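Local coordinates for DMATS type aromatic prenyltransferase (Streptomyces coelicolor, PDB 6ZS0), which probably transfers a dimethylallyl group from its diphosphate to carbon 5 of the tryptophan indole, acting as an ABBA-barrel aromatic prenyltransferase, at residues G18-L23 with H306-A311; L68-G73 with A302-R307; I275-Y280 with G285-R290; S292-H297 with P337-Y342. One frame throughout, in Å; residues are numbered along the deposited sequence.

Interaction 1. Residues G18-L23 with H306-A311; sequences GSVAGL and HRALAA
Val20, in the last turn of helix 6-20, lays both of its methyls against one flank of helix 303-312. Val20 CG1 comes within 3.9 Å of Arg307 CB and reaches the backbone of the next residue, while Val20 CG2 lies 4.2 Å from Ala311 CB, one turn further on. The split follows from the rotamer: with CG1 anti to the backbone N (chi1 169°), the two branches spread along the partner helix rather than across it. Ala308 adds its CB at 4.4 Å from Val20 CG1, and the CA atoms of Val20 and Ala308 are 6.3 Å apart. Cut back to an alanine here, the helix end would probably lose its methyl contacts with Arg307 CB and Ala311 CB, opening a gap. Beyond this first shell, Gly22 ends helix 6-20 in a Schellman motif: its phi is 86°, and Gly22 N and Leu23 N bond back to Ser19 O and Gly18 O. A second tie between the helices is the hydrogen bond from Arg16 NE to Ala311 O. Deeper in, Leu68 of strand 64-70 touches both Ala21 and Ala308, and Leu343 of strand 338-344 also packs on Ala308, so the helix pair rests on the outside of the barrel wall.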
loop_
_atom_site.group_PDB
_atom_site.type_symbol
_atom_site.label_atom_id
_atom_site.label_comp_id
_atom_site.label_asym_id
_atom_site.label_seq_id
_atom_site.Cartn_x
_atom_site.Cartn_y
_atom_site.Cartn_z
ATOM N N GLY A 18 2.437 -14.765 6.280
ATOM C CA GLY A 18 2.823 -15.578 5.105
ATOM C C GLY A 18 2.234 -16.977 5.213
ATOM O O GLY A 18 1.704 -17.481 4.211
ATOM N N SER A 19 2.260 -17.557 6.403
ATOM C CA SER A 19 1.723 -18.923 6.641
ATOM C C SER A 19 0.207 -18.906 6.487
ATOM O O SER A 19 -0.340 -19.810 5.802
ATOM C CB SER A 19 2.129 -19.447 7.964
ATOM O OG SER A 19 3.530 -19.375 8.098
ATOM N N VAL A 20 -0.453 -17.901 7.057
ATOM C CA VAL A 20 -1.918 -17.711 6.901
ATOM C C VAL A 20 -2.245 -17.635 5.400
ATOM O O VAL A 20 -3.269 -18.183 5.011
ATOM C CB VAL A 20 -2.419 -16.471 7.675
ATOM C CG1 VAL A 20 -3.859 -16.108 7.308
ATOM C CG2 VAL A 20 -2.300 -16.689 9.178
ATOM N N ALA A 21 -1.400 -16.991 4.591
ATOM C CA ALA A 21 -1.601 -16.796 3.136
ATOM C C ALA A 21 -1.237 -18.067 2.345
ATOM O O ALA A 21 -1.365 -18.043 1.104
ATOM C CB ALA A 21 -0.808 -15.601 2.662
ATOM N N GLY A 22 -0.783 -19.116 3.026
ATOM C CA GLY A 22 -0.465 -20.426 2.423
ATOM C C GLY A 22 0.948 -20.536 1.859
ATOM O O GLY A 22 1.221 -21.549 1.184
ATOM N N LEU A 23 1.840 -19.585 2.126
ATOM C CA LEU A 23 3.250 -19.684 1.658
ATOM C C LEU A 23 3.965 -20.809 2.411
ATOM O O LEU A 23 3.685 -21.008 3.594
ATOM C CB LEU A 23 3.974 -18.349 1.862
ATOM C CG LEU A 23 3.466 -17.194 1.004
ATOM C CD1 LEU A 23 4.251 -15.922 1.311
ATOM C CD2 LEU A 23 3.560 -17.527 -0.479
ATOM N N HIS A 306 -9.679 -13.054 9.121
ATOM C CA HIS A 306 -9.792 -13.197 10.603
ATOM C C HIS A 306 -8.493 -13.775 11.174
ATOM O O HIS A 306 -8.007 -13.254 12.193
ATOM C CB HIS A 306 -11.001 -14.052 11.001
ATOM C CG HIS A 306 -12.304 -13.399 10.725
ATOM N ND1 HIS A 306 -12.721 -13.110 9.452
ATOM C CD2 HIS A 306 -13.295 -12.996 11.548
ATOM C CE1 HIS A 306 -13.901 -12.540 9.493
ATOM N NE2 HIS A 306 -14.289 -12.478 10.770
ATOM N N ARG A 307 -7.925 -14.789 10.534
ATOM C CA ARG A 307 -6.639 -15.379 10.973
ATOM C C ARG A 307 -5.508 -14.363 10.777
ATOM O O ARG A 307 -4.594 -14.348 11.613
ATOM C CB ARG A 307 -6.346 -16.672 10.217
ATOM C CG ARG A 307 -7.340 -17.774 10.553
ATOM C CD ARG A 307 -6.931 -19.123 9.998
ATOM N NE ARG A 307 -7.738 -19.481 8.837
ATOM C CZ ARG A 307 -7.272 -19.764 7.619
ATOM N NH1 ARG A 307 -5.967 -19.744 7.354
ATOM N NH2 ARG A 307 -8.130 -20.078 6.664
ATOM N N ALA A 308 -5.574 -13.554 9.713
ATOM C CA ALA A 308 -4.529 -12.550 9.401
ATOM C C ALA A 308 -4.439 -11.549 10.552
ATOM O O ALA A 308 -3.340 -11.228 10.969
ATOM C CB ALA A 308 -4.840 -11.877 8.095
ATOM N N LEU A 309 -5.561 -11.037 11.042
ATOM C CA LEU A 309 -5.519 -10.080 12.164
ATOM C C LEU A 309 -4.856 -10.715 13.392
ATOM O O LEU A 309 -3.999 -10.064 13.976
ATOM C CB LEU A 309 -6.908 -9.511 12.459
ATOM C CG LEU A 309 -7.104 -8.131 11.853
ATOM C CD1 LEU A 309 -7.010 -8.223 10.336
ATOM C CD2 LEU A 309 -8.423 -7.510 12.292
ATOM N N ALA A 310 -5.178 -11.955 13.745
ATOM C CA ALA A 310 -4.568 -12.624 14.920
ATOM C C ALA A 310 -3.062 -12.834 14.692
ATOM O O ALA A 310 -2.310 -12.742 15.667
ATOM C CB ALA A 310 -5.315 -13.908 15.217
ATOM N N ALA A 311 -2.627 -13.063 13.451
ATOM C CA ALA A 311 -1.203 -13.150 13.051
ATOM C C ALA A 311 -0.473 -11.837 13.335
ATOM O O ALA A 311 0.688 -11.888 13.776
ATOM C CB ALA A 311 -1.093 -13.509 11.593
#

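Interaction 2. Residues L68-G73 with A302-R307; sequences LSFRPG and ASVLHR
Phe70, near the end of strand 64-70, meets helix 303-312 with the outer part of its ring, and the direct contacts are all apolar. Val304 CG1 stands at the ring edge, close to the ring plane, 3.9 Å from Phe70 CE2; Val304 CB follows at 4.1 Å from the same carbon. The second apolar contact is made by Leu305, whose CB lies 4.2 Å from Phe70 CZ, the two side chains crossing at about a right angle. Phe70 can span the gap because its CG is anti to the carbonyl carbon (chi1 -60°) and the ring projects from the strand to the first helical turn, where the nearest CA atoms, those of Phe70 and Ala302, are still 9.0 Å apart. Met300 also packs on Phe70, and Leu305 continues inward to Ala341 and across to Ala291 of helix 284-297.

The polar bonds run within the helix segment or from strand 64-70 to its neighbour 338-344. His306 ND1 donates to Ala302 O at 2.9 Å, with an N-H...O angle of 159°; the oxygen lies near the imidazole plane, whereas the nitrogen sits above the carbonyl plane. This bond ties the His306 ring to the start of the helix. On the strand, Phe70 pairs through its backbone with Val339.

Between these two segments the join is apolar, made by the outer ring carbons CE2 and CZ and two aliphatic side chains, so it probably depends on shape and burial rather than on directed bonds.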
loop_
_atom_site.group_PDB
_atom_site.type_symbol
_atom_site.label_atom_id
_atom_site.label_comp_id
_atom_site.label_asym_id
_atom_site.label_seq_id
_atom_site.Cartn_x
_atom_site.Cartn_y
_atom_site.Cartn_z
ATOM N N LEU A 68 -3.253 -8.100 2.198
ATOM C CA LEU A 68 -3.751 -9.359 1.604
ATOM C C LEU A 68 -4.791 -9.004 0.569
ATOM O O LEU A 68 -5.769 -8.302 0.922
ATOM C CB LEU A 68 -4.351 -10.250 2.681
ATOM C CG LEU A 68 -3.349 -10.867 3.647
ATOM C CD1 LEU A 68 -4.056 -11.637 4.744
ATOM C CD2 LEU A 68 -2.371 -11.767 2.924
ATOM N N SER A 69 -4.593 -9.477 -0.665
ATOM C CA SER A 69 -5.493 -9.263 -1.827
ATOM C C SER A 69 -6.206 -10.571 -2.169
ATOM O O SER A 69 -5.511 -11.568 -2.494
ATOM C CB SER A 69 -4.761 -8.746 -3.015
ATOM O OG SER A 69 -4.097 -7.538 -2.724
ATOM N N PHE A 70 -7.532 -10.519 -2.178
ATOM C CA PHE A 70 -8.450 -11.665 -2.370
ATOM C C PHE A 70 -9.047 -11.583 -3.781
ATOM O O PHE A 70 -9.701 -10.606 -4.097
ATOM C CB PHE A 70 -9.466 -11.640 -1.227
ATOM C CG PHE A 70 -8.867 -11.743 0.161
ATOM C CD1 PHE A 70 -8.585 -10.609 0.910
ATOM C CD2 PHE A 70 -8.561 -12.987 0.713
ATOM C CE1 PHE A 70 -8.045 -10.709 2.185
ATOM C CE2 PHE A 70 -8.015 -13.077 1.988
ATOM C CZ PHE A 70 -7.754 -11.940 2.718
ATOM N N ARG A 71 -8.868 -12.637 -4.595
ATOM C CA ARG A 71 -9.432 -12.792 -5.970
ATOM C C ARG A 71 -10.273 -14.071 -5.952
ATOM O O ARG A 71 -9.868 -15.043 -5.321
ATOM C CB ARG A 71 -8.295 -12.840 -7.000
ATOM C CG ARG A 71 -8.739 -12.745 -8.455
ATOM N N PRO A 72 -11.505 -14.083 -6.522
ATOM C CA PRO A 72 -12.363 -15.261 -6.445
ATOM C C PRO A 72 -11.656 -16.472 -7.064
ATOM O O PRO A 72 -11.163 -16.331 -8.134
ATOM C CB PRO A 72 -13.638 -14.921 -7.229
ATOM C CG PRO A 72 -13.342 -13.592 -7.933
ATOM C CD PRO A 72 -12.129 -12.976 -7.251
ATOM N N GLY A 73 -11.546 -17.567 -6.313
ATOM C CA GLY A 73 -10.919 -18.828 -6.759
ATOM C C GLY A 73 -9.402 -18.832 -6.676
ATOM O O GLY A 73 -8.804 -19.800 -7.060
ATOM N N ALA A 302 -13.935 -15.033 4.017
ATOM C CA ALA A 302 -13.287 -14.017 4.881
ATOM C C ALA A 302 -12.514 -14.643 6.059
ATOM O O ALA A 302 -11.851 -13.899 6.765
ATOM C CB ALA A 302 -14.345 -13.078 5.382
ATOM N N SER A 303 -12.578 -15.964 6.290
ATOM C CA SER A 303 -11.910 -16.611 7.451
ATOM C C SER A 303 -10.389 -16.355 7.427
ATOM O O SER A 303 -9.804 -16.192 8.504
ATOM C CB SER A 303 -12.240 -18.096 7.527
ATOM O OG SER A 303 -11.656 -18.799 6.451
ATOM N N VAL A 304 -9.760 -16.278 6.254
ATOM C CA VAL A 304 -8.296 -16.007 6.171
ATOM C C VAL A 304 -8.024 -14.616 6.760
ATOM O O VAL A 304 -7.047 -14.476 7.481
ATOM C CB VAL A 304 -7.737 -16.153 4.740
ATOM C CG1 VAL A 304 -6.366 -15.520 4.579
ATOM C CG2 VAL A 304 -7.662 -17.607 4.312
ATOM N N LEU A 305 -8.876 -13.629 6.497
ATOM C CA LEU A 305 -8.641 -12.257 7.023
ATOM C C LEU A 305 -8.769 -12.255 8.551
ATOM O O LEU A 305 -7.992 -11.543 9.190
ATOM C CB LEU A 305 -9.599 -11.268 6.375
ATOM C CG LEU A 305 -9.400 -9.808 6.795
ATOM C CD1 LEU A 305 -8.033 -9.255 6.368
ATOM C CD2 LEU A 305 -10.506 -8.945 6.221
ATOM N N HIS A 306 -9.679 -13.054 9.121
ATOM C CA HIS A 306 -9.792 -13.197 10.603
ATOM C C HIS A 306 -8.493 -13.775 11.174
ATOM O O HIS A 306 -8.007 -13.254 12.193
ATOM C CB HIS A 306 -11.001 -14.052 11.001
ATOM C CG HIS A 306 -12.304 -13.399 10.725
ATOM N ND1 HIS A 306 -12.721 -13.110 9.452
ATOM C CD2 HIS A 306 -13.295 -12.996 11.548
ATOM C CE1 HIS A 306 -13.901 -12.540 9.493
ATOM N NE2 HIS A 306 -14.289 -12.478 10.770
ATOM N N ARG A 307 -7.925 -14.789 10.534
ATOM C CA ARG A 307 -6.639 -15.379 10.973
ATOM C C ARG A 307 -5.508 -14.363 10.777
ATOM O O ARG A 307 -4.594 -14.348 11.613
ATOM C CB ARG A 307 -6.346 -16.672 10.217
ATOM C CG ARG A 307 -7.340 -17.774 10.553
ATOM C CD ARG A 307 -6.931 -19.123 9.998
ATOM N NE ARG A 307 -7.738 -19.481 8.837
ATOM C CZ ARG A 307 -7.272 -19.764 7.619
ATOM N NH1 ARG A 307 -5.967 -19.744 7.354
ATOM N NH2 ARG A 307 -8.130 -20.078 6.664
#

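Interaction 3. Residues I275-Y280 with G285-R290; sequences IPVRDY and GEALAR
Arg290 reaches back from helix 284-297 and grips the carbonyl oxygen of Tyr280 with both terminal nitrogens. Arg290 NH1 and NH2 each lie 2.9 Å from Tyr280 O, and N-H...O angles of 133° and 135° show the bent geometry expected when one atom is shared end-on. Both donors approach from the same face of the carbonyl plane, NH1 well above it and NH2 tilted by only 23°. An extended chain from CG to NE carries the guanidinium this far, and its edge also meets Tyr280 CB, 3.7 Å from Arg290 NH1. NH1 has a further acceptor, Ala239 O.

Packing beside this grip is looser: Val277 CG2 rests 4.1 Å from Ala287 CB, and its distance to Arg290 NH1 is greater still. On the charged side, Glu286 OE1 and Arg290 NH2, 3.9 Å apart, form a long ion pair in which no N-H points at the oxygen, so any attraction is probably one of charge alone; Glu286 OE2 pairs with Arg282. A methionine here has neither donor, and the turn at Tyr280 and the tie to Ala239 O would probably be held less firmly.

The contact closes the short connection from strand 270-275 to helix 284-297. Tyr280 OH bonds to Gly251 N, Val277 packs on Ile324 and Leu327 of strand 324-332, and Ala239, the other acceptor of Arg290, belongs to helix 229-240.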
loop_
_atom_site.group_PDB
_atom_site.type_symbol
_atom_site.label_atom_id
_atom_site.label_comp_id
_atom_site.label_asym_id
_atom_site.label_seq_id
_atom_site.Cartn_x
_atom_site.Cartn_y
_atom_site.Cartn_z
ATOM N N ILE A 275 -10.462 3.075 0.589
ATOM C CA ILE A 275 -11.191 3.750 1.689
ATOM C C ILE A 275 -10.418 3.544 2.993
ATOM O O ILE A 275 -10.196 2.410 3.406
ATOM C CB ILE A 275 -12.633 3.215 1.784
ATOM C CG1 ILE A 275 -13.412 3.346 0.469
ATOM C CG2 ILE A 275 -13.357 3.879 2.936
ATOM C CD1 ILE A 275 -13.549 4.705 -0.046
ATOM N N PRO A 276 -10.049 4.634 3.698
ATOM C CA PRO A 276 -9.362 4.545 4.994
ATOM C C PRO A 276 -10.343 4.151 6.114
ATOM O O PRO A 276 -10.691 4.970 6.976
ATOM C CB PRO A 276 -8.776 5.947 5.157
ATOM C CG PRO A 276 -9.742 6.830 4.440
ATOM C CD PRO A 276 -10.217 6.021 3.252
ATOM N N VAL A 277 -10.700 2.870 6.115
ATOM C CA VAL A 277 -11.787 2.333 6.989
ATOM C C VAL A 277 -11.462 2.611 8.463
ATOM O O VAL A 277 -12.397 2.779 9.240
ATOM C CB VAL A 277 -12.017 0.838 6.727
ATOM C CG1 VAL A 277 -10.816 0.008 7.026
ATOM C CG2 VAL A 277 -13.212 0.297 7.502
ATOM N N ARG A 278 -10.177 2.707 8.842
ATOM C CA ARG A 278 -9.804 2.916 10.265
ATOM C C ARG A 278 -10.390 4.210 10.792
ATOM O O ARG A 278 -10.489 4.356 12.017
ATOM C CB ARG A 278 -8.286 2.873 10.509
ATOM C CG ARG A 278 -7.460 3.946 9.814
ATOM C CD ARG A 278 -6.037 3.896 10.341
ATOM N NE ARG A 278 -6.063 4.325 11.732
ATOM C CZ ARG A 278 -5.128 4.065 12.665
ATOM N NH1 ARG A 278 -5.310 4.500 13.891
ATOM N NH2 ARG A 278 -4.046 3.395 12.372
ATOM N N ASP A 279 -10.686 5.196 9.926
ATOM C CA ASP A 279 -11.239 6.503 10.351
ATOM C C ASP A 279 -12.759 6.433 10.517
ATOM O O ASP A 279 -13.299 7.391 10.988
ATOM C CB ASP A 279 -10.893 7.599 9.348
ATOM C CG ASP A 279 -9.441 8.001 9.347
ATOM O OD1 ASP A 279 -8.678 7.489 10.194
ATOM O OD2 ASP A 279 -9.111 8.910 8.554
ATOM N N TYR A 280 -13.395 5.302 10.208
ATOM C CA TYR A 280 -14.883 5.243 10.049
ATOM C C TYR A 280 -15.479 4.129 10.906
ATOM O O TYR A 280 -16.655 3.800 10.685
ATOM C CB TYR A 280 -15.268 5.069 8.567
ATOM C CG TYR A 280 -14.762 6.212 7.719
ATOM C CD1 TYR A 280 -15.169 7.503 7.958
ATOM C CD2 TYR A 280 -13.855 6.003 6.698
ATOM C CE1 TYR A 280 -14.672 8.572 7.237
ATOM C CE2 TYR A 280 -13.365 7.049 5.938
ATOM C CZ TYR A 280 -13.781 8.344 6.200
ATOM O OH TYR A 280 -13.277 9.413 5.512
ATOM N N GLY A 285 -12.954 -4.784 15.141
ATOM C CA GLY A 285 -14.068 -5.749 14.983
ATOM C C GLY A 285 -15.030 -5.288 13.893
ATOM O O GLY A 285 -15.467 -6.114 13.050
ATOM N N GLU A 286 -15.380 -4.007 13.904
ATOM C CA GLU A 286 -16.262 -3.384 12.892
ATOM C C GLU A 286 -15.563 -3.379 11.537
ATOM O O GLU A 286 -16.194 -3.691 10.555
ATOM C CB GLU A 286 -16.626 -1.968 13.299
ATOM C CG GLU A 286 -17.580 -1.907 14.458
ATOM C CD GLU A 286 -18.194 -0.535 14.664
ATOM O OE1 GLU A 286 -17.748 0.424 14.015
ATOM O OE2 GLU A 286 -19.122 -0.429 15.487
ATOM N N ALA A 287 -14.280 -3.012 11.482
ATOM C CA ALA A 287 -13.543 -3.021 10.197
ATOM C C ALA A 287 -13.564 -4.434 9.597
ATOM O O ALA A 287 -13.774 -4.552 8.375
ATOM C CB ALA A 287 -12.153 -2.487 10.391
ATOM N N LEU A 288 -13.347 -5.464 10.430
ATOM C CA LEU A 288 -13.310 -6.881 10.000
ATOM C C LEU A 288 -14.700 -7.274 9.477
ATOM O O LEU A 288 -14.787 -7.923 8.401
ATOM C CB LEU A 288 -12.849 -7.777 11.160
ATOM C CG LEU A 288 -12.393 -9.189 10.765
ATOM C CD1 LEU A 288 -11.152 -9.151 9.890
ATOM C CD2 LEU A 288 -12.087 -10.046 11.988
ATOM N N ALA A 289 -15.748 -6.862 10.179
ATOM C CA ALA A 289 -17.139 -7.164 9.784
ATOM C C ALA A 289 -17.430 -6.563 8.389
ATOM O O ALA A 289 -17.968 -7.288 7.501
ATOM C CB ALA A 289 -18.082 -6.668 10.848
ATOM N N ARG A 290 -17.044 -5.305 8.161
ATOM C CA ARG A 290 -17.255 -4.628 6.858
ATOM C C ARG A 290 -16.407 -5.301 5.788
ATOM O O ARG A 290 -16.910 -5.549 4.699
ATOM C CB ARG A 290 -16.892 -3.149 6.952
ATOM C CG ARG A 290 -17.815 -2.362 7.858
ATOM C CD ARG A 290 -17.471 -0.895 7.917
ATOM N NE ARG A 290 -18.123 -0.206 9.011
ATOM C CZ ARG A 290 -17.906 1.066 9.326
ATOM N NH1 ARG A 290 -17.106 1.814 8.575
ATOM N NH2 ARG A 290 -18.500 1.595 10.377
#

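Interaction 4. Residues S292-H297 with P337-Y342; sequences STVLHH and PRVTAY
Val339 projects from strand 338-344 against helix 284-297, where it meets Val294 and Leu295. Val339 CB lies 3.8 Å from Leu295 CD2. From there the side chain forks. Val339 CG1, anti to the backbone N (chi1 172°), falls between the two helix residues, at 3.8 Å from Leu295 CD2 and 3.8 Å from Val294 CG1. The other branch, Val339 CG2, turns to Val294 alone and comes within 3.6 Å of Val294 CG1, the shortest distance across the contact. One valine thus touches two successive helix residues, with CG1 as the atom common to both. Leu295 starts beside the strand rather than pointing at it, and its end swings closer, which brings CD2 over Val339 CB. The backbones come close, the CA atoms of Leu295 and Val339 being 6.6 Å apart, and the contacts between the two segments are made by side chains. Around it, Leu295 also packs on Phe70, Val339 on Met300 and Leu329, and Val294 on Phe235 of helix 229-240, which extends the apolar layer to a second helix. Helices packed round the outside of a closed, ten-stranded antiparallel barrel define the ABBA fold of aromatic prenyltransferases, and this contact joins one such helix to strand 338-344.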
loop_
_atom_site.group_PDB
_atom_site.type_symbol
_atom_site.label_atom_id
_atom_site.label_comp_id
_atom_site.label_asym_id
_atom_site.label_seq_id
_atom_site.Cartn_x
_atom_site.Cartn_y
_atom_site.Cartn_z
ATOM N N SER A 292 -15.502 -8.361 5.705
ATOM C CA SER A 292 -16.128 -9.691 5.484
ATOM C C SER A 292 -17.335 -9.530 4.550
ATOM O O SER A 292 -17.491 -10.354 3.640
ATOM C CB SER A 292 -16.466 -10.339 6.791
ATOM O OG SER A 292 -15.293 -10.614 7.540
ATOM N N THR A 293 -18.135 -8.482 4.729
ATOM C CA THR A 293 -19.301 -8.157 3.855
ATOM C C THR A 293 -18.826 -7.900 2.420
ATOM O O THR A 293 -19.437 -8.431 1.484
ATOM C CB THR A 293 -20.104 -6.973 4.392
ATOM O OG1 THR A 293 -20.537 -7.320 5.708
ATOM C CG2 THR A 293 -21.287 -6.627 3.510
ATOM N N VAL A 294 -17.772 -7.118 2.231
ATOM C CA VAL A 294 -17.247 -6.811 0.868
ATOM C C VAL A 294 -16.790 -8.108 0.202
ATOM O O VAL A 294 -17.085 -8.320 -1.002
ATOM C CB VAL A 294 -16.104 -5.786 0.916
ATOM C CG1 VAL A 294 -15.491 -5.588 -0.464
ATOM C CG2 VAL A 294 -16.583 -4.457 1.494
ATOM N N LEU A 295 -16.060 -8.938 0.936
ATOM C CA LEU A 295 -15.544 -10.208 0.397
ATOM C C LEU A 295 -16.728 -11.081 -0.038
ATOM O O LEU A 295 -16.718 -11.583 -1.211
ATOM C CB LEU A 295 -14.686 -10.888 1.463
ATOM C CG LEU A 295 -13.311 -10.265 1.675
ATOM C CD1 LEU A 295 -12.669 -10.831 2.933
ATOM C CD2 LEU A 295 -12.417 -10.507 0.467
ATOM N N HIS A 296 -17.735 -11.204 0.820
ATOM C CA HIS A 296 -18.941 -12.035 0.542
ATOM C C HIS A 296 -19.641 -11.526 -0.731
ATOM O O HIS A 296 -20.057 -12.381 -1.566
ATOM C CB HIS A 296 -19.846 -12.080 1.776
ATOM C CG HIS A 296 -19.258 -12.847 2.916
ATOM N ND1 HIS A 296 -19.757 -12.758 4.206
ATOM C CD2 HIS A 296 -18.192 -13.662 2.988
ATOM C CE1 HIS A 296 -19.060 -13.511 5.001
ATOM N NE2 HIS A 296 -18.089 -14.088 4.284
ATOM N N HIS A 297 -19.689 -10.209 -0.938
ATOM C CA HIS A 297 -20.389 -9.549 -2.079
ATOM C C HIS A 297 -19.647 -9.827 -3.396
ATOM O O HIS A 297 -20.275 -9.726 -4.459
ATOM C CB HIS A 297 -20.568 -8.047 -1.803
ATOM C CG HIS A 297 -21.604 -7.745 -0.768
ATOM N ND1 HIS A 297 -22.123 -6.470 -0.576
ATOM C CD2 HIS A 297 -22.234 -8.550 0.120
ATOM C CE1 HIS A 297 -23.023 -6.504 0.390
ATOM N NE2 HIS A 297 -23.113 -7.778 0.831
ATOM N N PRO A 337 -12.992 -8.609 -10.174
ATOM C CA PRO A 337 -12.519 -7.683 -9.142
ATOM C C PRO A 337 -11.827 -8.363 -7.951
ATOM O O PRO A 337 -12.195 -9.478 -7.588
ATOM C CB PRO A 337 -13.805 -7.004 -8.666
ATOM C CG PRO A 337 -14.685 -7.009 -9.891
ATOM C CD PRO A 337 -14.384 -8.336 -10.556
ATOM N N ARG A 338 -10.866 -7.649 -7.363
ATOM C CA ARG A 338 -10.034 -8.063 -6.226
ATOM C C ARG A 338 -10.421 -7.184 -5.022
ATOM O O ARG A 338 -10.748 -5.998 -5.244
ATOM C CB ARG A 338 -8.570 -7.849 -6.631
ATOM C CG ARG A 338 -7.574 -8.786 -5.984
ATOM C CD ARG A 338 -6.267 -8.876 -6.772
ATOM N NE ARG A 338 -5.897 -7.648 -7.485
ATOM C CZ ARG A 338 -5.143 -6.646 -7.004
ATOM N NH1 ARG A 338 -4.893 -5.588 -7.765
ATOM N NH2 ARG A 338 -4.651 -6.689 -5.777
ATOM N N VAL A 339 -10.404 -7.747 -3.817
ATOM C CA VAL A 339 -10.632 -6.973 -2.558
ATOM C C VAL A 339 -9.346 -7.024 -1.745
ATOM O O VAL A 339 -8.805 -8.123 -1.537
ATOM C CB VAL A 339 -11.819 -7.513 -1.758
ATOM C CG1 VAL A 339 -11.914 -6.861 -0.396
ATOM C CG2 VAL A 339 -13.107 -7.329 -2.533
ATOM N N THR A 340 -8.858 -5.890 -1.288
ATOM C CA THR A 340 -7.557 -5.834 -0.588
ATOM C C THR A 340 -7.754 -5.202 0.784
ATOM O O THR A 340 -8.441 -4.203 0.862
ATOM C CB THR A 340 -6.498 -5.100 -1.413
ATOM O OG1 THR A 340 -6.382 -5.715 -2.700
ATOM C CG2 THR A 340 -5.140 -5.141 -0.758
ATOM N N ALA A 341 -7.166 -5.820 1.814
ATOM C CA ALA A 341 -7.102 -5.293 3.189
ATOM C C ALA A 341 -5.668 -4.889 3.443
ATOM O O ALA A 341 -4.797 -5.712 3.281
ATOM C CB ALA A 341 -7.586 -6.318 4.195
ATOM N N TYR A 342 -5.468 -3.616 3.807
ATOM C CA TYR A 342 -4.157 -3.074 4.218
ATOM C C TYR A 342 -4.076 -3.197 5.728
ATOM O O TYR A 342 -4.966 -2.656 6.423
ATOM C CB TYR A 342 -3.981 -1.647 3.683
ATOM C CG TYR A 342 -3.907 -1.657 2.187
ATOM C CD1 TYR A 342 -5.064 -1.719 1.425
ATOM C CD2 TYR A 342 -2.703 -1.787 1.534
ATOM C CE1 TYR A 342 -5.024 -1.823 0.048
ATOM C CE2 TYR A 342 -2.642 -1.900 0.159
ATOM C CZ TYR A 342 -3.802 -1.938 -0.587
ATOM O OH TYR A 342 -3.735 -2.066 -1.950
#

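From the N terminus, helix 6-20 ends in interaction 1, whose partner is helix 303-312, closing a loop over most of the chain. Strand 64-70 returns to that same helix in interaction 2, so the two contacts share His306 and Arg307 and end together. Interaction 3 is local, falling within both long loops, and fastens the connection after strand 270-275 to helix 284-297. The same helix then enters interaction 4 with strand 338-344, which lies beyond helix 303-312; interaction 4 therefore crosses interactions 1 and 2. Strands 64-70 and 338-344 are barrel neighbours, so the first and last strands become joined behind two consecutive helices, with helix 6-20 alongside.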